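Local coordinates for conserved exported protein (Bacteroides fragilis, PDB 3CLW) that is of unknown function but probably hydrolyses O-glycosidic bonds, at residues A[84-90]-A[195-199]. Sequence-based numbering, arbitrary orientation.
Sequences EVDNSWN and SFQEG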
loop_
_atom_site.group_PDB
_atom_site.type_symbol
_atom_site.label_atom_id
_atom_site.label_comp_id
_atom_site.label_asym_id
_atom_site.label_seq_id
_atom_site.Cartn_x
_atom_site.Cartn_y
_atom_site.Cartn_z
ATOM N N GLU A 84 24.903 -4.168 -11.881
ATOM C CA GLU A 84 23.443 -4.100 -11.753
ATOM C C GLU A 84 22.935 -4.743 -10.466
ATOM O O GLU A 84 23.728 -5.127 -9.601
ATOM C CB GLU A 84 22.799 -4.776 -12.965
ATOM C CG GLU A 84 22.507 -3.833 -14.125
ATOM C CD GLU A 84 21.311 -2.883 -13.853
ATOM O OE1 GLU A 84 20.755 -2.893 -12.739
ATOM O OE2 GLU A 84 20.936 -2.108 -14.754
ATOM N N VAL A 85 21.611 -4.844 -10.333
ATOM C CA VAL A 85 20.983 -5.614 -9.254
ATOM C C VAL A 85 21.698 -6.960 -9.131
ATOM O O VAL A 85 21.926 -7.664 -10.138
ATOM C CB VAL A 85 19.462 -5.816 -9.533
ATOM C CG1 VAL A 85 18.776 -6.650 -8.439
ATOM C CG2 VAL A 85 18.772 -4.449 -9.685
ATOM N N ASP A 86 22.064 -7.307 -7.900
ATOM C CA ASP A 86 23.006 -8.413 -7.654
ATOM C C ASP A 86 22.373 -9.801 -7.454
ATOM O O ASP A 86 23.061 -10.749 -7.075
ATOM C CB ASP A 86 23.969 -8.065 -6.497
ATOM C CG ASP A 86 23.268 -7.905 -5.151
ATOM O OD1 ASP A 86 22.137 -8.392 -4.951
ATOM O OD2 ASP A 86 23.866 -7.277 -4.255
ATOM N N ASN A 87 21.076 -9.928 -7.720
ATOM C CA ASN A 87 20.390 -11.185 -7.504
ATOM C C ASN A 87 19.253 -11.339 -8.512
ATOM O O ASN A 87 18.780 -10.348 -9.123
ATOM C CB ASN A 87 19.848 -11.240 -6.071
ATOM C CG ASN A 87 18.772 -10.223 -5.838
ATOM O OD1 ASN A 87 17.614 -10.465 -6.169
ATOM N ND2 ASN A 87 19.142 -9.058 -5.279
ATOM N N SER A 88 18.807 -12.580 -8.671
ATOM C CA SER A 88 17.876 -12.920 -9.728
ATOM C C SER A 88 16.423 -12.639 -9.385
ATOM O O SER A 88 15.604 -12.479 -10.291
ATOM C CB SER A 88 18.064 -14.372 -10.174
ATOM O OG SER A 88 17.734 -15.251 -9.128
ATOM N N TRP A 89 16.094 -12.584 -8.097
ATOM C CA TRP A 89 14.727 -12.268 -7.680
ATOM C C TRP A 89 14.292 -10.842 -8.084
ATOM O O TRP A 89 13.158 -10.614 -8.509
ATOM C CB TRP A 89 14.621 -12.370 -6.168
ATOM C CG TRP A 89 14.434 -13.754 -5.606
ATOM C CD1 TRP A 89 15.347 -14.483 -4.877
ATOM C CD2 TRP A 89 13.249 -14.557 -5.691
ATOM N NE1 TRP A 89 14.797 -15.698 -4.519
ATOM C CE2 TRP A 89 13.512 -15.767 -4.995
ATOM C CE3 TRP A 89 11.985 -14.378 -6.294
ATOM C CZ2 TRP A 89 12.557 -16.779 -4.876
ATOM C CZ3 TRP A 89 11.039 -15.377 -6.169
ATOM C CH2 TRP A 89 11.332 -16.566 -5.471
ATOM N N ASN A 90 15.216 -9.891 -7.910
ATOM C CA ASN A 90 14.879 -8.472 -7.861
ATOM C C ASN A 90 15.175 -7.707 -9.141
ATOM O O ASN A 90 14.953 -6.494 -9.196
ATOM C CB ASN A 90 15.583 -7.814 -6.685
ATOM C CG ASN A 90 15.114 -8.360 -5.350
ATOM O OD1 ASN A 90 14.226 -9.185 -5.284
ATOM N ND2 ASN A 90 15.718 -7.896 -4.293
ATOM N N SER A 195 22.765 -2.453 -3.984
ATOM C CA SER A 195 22.688 -3.116 -5.273
ATOM C C SER A 195 21.778 -4.339 -5.198
ATOM O O SER A 195 21.761 -5.159 -6.110
ATOM C CB SER A 195 24.081 -3.531 -5.737
ATOM O OG SER A 195 24.631 -4.414 -4.783
ATOM N N PHE A 196 21.024 -4.439 -4.107
ATOM C CA PHE A 196 20.057 -5.538 -3.892
ATOM C C PHE A 196 18.787 -5.360 -4.760
ATOM O O PHE A 196 17.963 -6.255 -4.886
ATOM C CB PHE A 196 19.734 -5.611 -2.369
ATOM C CG PHE A 196 18.705 -6.662 -1.976
ATOM C CD1 PHE A 196 18.990 -8.028 -2.085
ATOM C CD2 PHE A 196 17.463 -6.278 -1.460
ATOM C CE1 PHE A 196 18.030 -9.003 -1.718
ATOM C CE2 PHE A 196 16.505 -7.235 -1.084
ATOM C CZ PHE A 196 16.799 -8.601 -1.215
ATOM N N GLN A 197 18.684 -4.212 -5.422
ATOM C CA GLN A 197 17.408 -3.644 -5.825
ATOM C C GLN A 197 17.613 -2.407 -6.713
ATOM O O GLN A 197 18.543 -1.636 -6.483
ATOM C CB GLN A 197 16.713 -3.168 -4.549
ATOM C CG GLN A 197 15.308 -3.009 -4.712
ATOM C CD GLN A 197 14.687 -2.098 -3.671
ATOM O OE1 GLN A 197 14.929 -2.230 -2.481
ATOM N NE2 GLN A 197 13.800 -1.231 -4.128
ATOM N N GLU A 198 16.712 -2.208 -7.677
ATOM C CA GLU A 198 16.608 -0.963 -8.446
ATOM C C GLU A 198 16.239 0.230 -7.557
ATOM O O GLU A 198 15.464 0.102 -6.610
ATOM C CB GLU A 198 15.549 -1.100 -9.539
ATOM C CG GLU A 198 15.825 -2.199 -10.556
ATOM C CD GLU A 198 14.744 -2.344 -11.612
ATOM O OE1 GLU A 198 15.009 -3.044 -12.628
ATOM O OE2 GLU A 198 13.630 -1.764 -11.443
ATOM N N GLY A 199 16.790 1.402 -7.862
ATOM C CA GLY A 199 16.487 2.586 -7.055
ATOM C C GLY A 199 17.104 3.856 -7.571
ATOM O O GLY A 199 18.031 3.834 -8.395
HETATM O O HOH W 1 14.388 -4.239 -8.140
#
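Two side-chain amides converge on one carbonyl. Asn-90 ND2 donates to Phe-196 O at 2.8 Å and Asn-87 ND2 to the same oxygen at 3.1 Å. Asp-86 pairs twice with Ser-195: its backbone N donates to Ser-195 O (2.8 Å), and its OD2 accepts from Ser-195 OG (3.0 Å). Within 84-90, Asn-87 OD1 accepts from Asn-90 N (3.0 Å), an Asx motif, and Asn-87 ND2 also donates to Asp-86 OD1 (3.1 Å). A water accepts from Glu-198 N and donates to Asn-90 O. Asn-90 ND2 also lies over one face of the Phe-196 ring, 3.3 Å from CZ. Val-85 supplies the apolar packing; its CG2 lies 3.8 Å from Glu-198 CG. Glu-198 OE1 is hydrogen-bonded to the hydroxyls of Thr-92 and Ser-76. The contact joins two loops, one following strand 68-71 and one following strand 178-182, of the family's TIM barrel. With neither segment helix nor strand, side-chain amides and a carboxylate supply much of the hydrogen bonding that holds these irregular loops together.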